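Local coordinates for cupin 2 conserved barrel domain protein (Desulfovibrio desulfuricans subsp. desulfuricans str. G20, PDB 2Q30) that is of unknown function but adopts the double-stranded beta-helix fold of the RmlC-like cupins, at residues T39-A42 and G43-L46. Residues are numbered along the deposited sequence; the frame is centred on the assembly and turned at random.
Sequences TFKA and GQEL
Gln-44 holds Lys-41 twice: its backbone closes the type II beta turn from Lys-41 to Gln-44, and its side chain braces it. In the backbone bond, Gln-44 N donates to Lys-41 O over 3.0 Å. The side chain supplies the second: with CG anti to its own carbonyl carbon (chi1 -63°) and an extended chain beyond, OE1 reaches back to Lys-41 N at 2.9 Å. That bond is nearly straight at the hydrogen (168°), yet the N-H comes from above the amide plane. A water lies between Gln-44 OE1 and Thr-39 O, within hydrogen-bonding distance of both, while Gln-44 NE2 bonds to Asp-18 O, so glutamine suits a place needing both acceptor and donor. Gly-43 takes the third position of the turn with phi 89°, where a CB would clash with Ala-42 O.

The apolar contact joins Phe-40 and Leu-46. The Phe-40 ring meets Leu-46 CB at its edge, in plane, CZ to CB 3.9 Å; a flat, buried ring fills this angle between diverging strands. Its CE1 also lies 3.5 Å from the backbone at Leu-46 N. Separately, Lys-41 CB rests 3.8 Å from Gln-44 CD, while its bent chain carries NZ away to a salt bridge with Asp-99.

This tight turn links the two sheets of the cupin double-stranded beta-helix, from strand 34-40 to strand 45-49. Phe-40 packs in the core between them, touching Val-102 of strand 100-107 and Val-94 of strand 92-96.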
loop_
_atom_site.group_PDB
_atom_site.type_symbol
_atom_site.label_atom_id
_atom_site.label_comp_id
_atom_site.label_asym_id
_atom_site.label_seq_id
_atom_site.Cartn_x
_atom_site.Cartn_y
_atom_site.Cartn_z
ATOM N N THR A 39 -7.405 -11.539 -0.164
ATOM C CA THR A 39 -8.165 -11.588 -1.416
ATOM C C THR A 39 -9.533 -12.164 -1.067
ATOM O O THR A 39 -9.636 -13.231 -0.448
ATOM C CB THR A 39 -7.478 -12.415 -2.488
ATOM O OG1 THR A 39 -6.096 -11.992 -2.605
ATOM C CG2 THR A 39 -8.217 -12.259 -3.821
ATOM N N PHE A 40 -10.557 -11.431 -1.462
ATOM C CA PHE A 40 -11.919 -11.738 -1.133
ATOM C C PHE A 40 -12.770 -11.900 -2.356
ATOM O O PHE A 40 -12.628 -11.145 -3.318
ATOM C CB PHE A 40 -12.533 -10.545 -0.393
ATOM C CG PHE A 40 -11.766 -10.087 0.806
ATOM C CD1 PHE A 40 -12.008 -10.636 2.047
ATOM C CD2 PHE A 40 -10.816 -9.066 0.698
ATOM C CE1 PHE A 40 -11.315 -10.190 3.178
ATOM C CE2 PHE A 40 -10.125 -8.616 1.824
ATOM C CZ PHE A 40 -10.390 -9.181 3.064
ATOM N N LYS A 41 -13.662 -12.886 -2.296
ATOM C CA LYS A 41 -14.778 -12.968 -3.220
ATOM C C LYS A 41 -15.782 -11.992 -2.619
ATOM O O LYS A 41 -15.735 -11.704 -1.408
ATOM C CB LYS A 41 -15.404 -14.364 -3.306
ATOM C CG LYS A 41 -14.561 -15.439 -4.003
ATOM C CD LYS A 41 -14.257 -15.133 -5.486
ATOM C CE LYS A 41 -15.457 -15.086 -6.428
ATOM N NZ LYS A 41 -15.025 -14.598 -7.799
ATOM N N ALA A 42 -16.652 -11.455 -3.470
ATOM C CA ALA A 42 -17.704 -10.508 -3.059
ATOM C C ALA A 42 -18.492 -11.086 -1.879
ATOM O O ALA A 42 -18.846 -12.267 -1.896
ATOM C CB ALA A 42 -18.655 -10.205 -4.247
ATOM N N GLY A 43 -18.691 -10.279 -0.842
ATOM C CA GLY A 43 -19.404 -10.707 0.362
ATOM C C GLY A 43 -18.543 -11.327 1.443
ATOM O O GLY A 43 -19.020 -11.503 2.557
ATOM N N GLN A 44 -17.286 -11.664 1.139
ATOM C CA GLN A 44 -16.385 -12.219 2.156
ATOM C C GLN A 44 -15.842 -11.077 3.003
ATOM O O GLN A 44 -15.877 -9.886 2.607
ATOM C CB GLN A 44 -15.259 -13.031 1.549
ATOM C CG GLN A 44 -15.751 -14.253 0.787
ATOM C CD GLN A 44 -14.608 -15.152 0.321
ATOM O OE1 GLN A 44 -13.528 -14.677 -0.008
ATOM N NE2 GLN A 44 -14.861 -16.451 0.257
ATOM N N GLU A 45 -15.332 -11.456 4.164
ATOM C CA GLU A 45 -14.912 -10.503 5.156
ATOM C C GLU A 45 -13.761 -10.991 6.001
ATOM O O GLU A 45 -13.697 -12.154 6.337
ATOM C CB GLU A 45 -16.121 -10.308 6.075
ATOM C CG GLU A 45 -16.031 -9.246 7.145
ATOM C CD GLU A 45 -17.266 -9.234 8.028
ATOM O OE1 GLU A 45 -18.327 -9.753 7.594
ATOM O OE2 GLU A 45 -17.159 -8.707 9.156
ATOM N N LEU A 46 -12.874 -10.067 6.333
ATOM C CA LEU A 46 -11.810 -10.280 7.293
ATOM C C LEU A 46 -12.516 -9.734 8.526
ATOM O O LEU A 46 -12.801 -8.524 8.571
ATOM C CB LEU A 46 -10.584 -9.448 6.963
ATOM C CG LEU A 46 -9.461 -9.351 7.985
ATOM C CD1 LEU A 46 -8.928 -10.740 8.361
ATOM C CD2 LEU A 46 -8.388 -8.480 7.384
HETATM O O HOH W 1 -11.275 -15.464 -1.507
#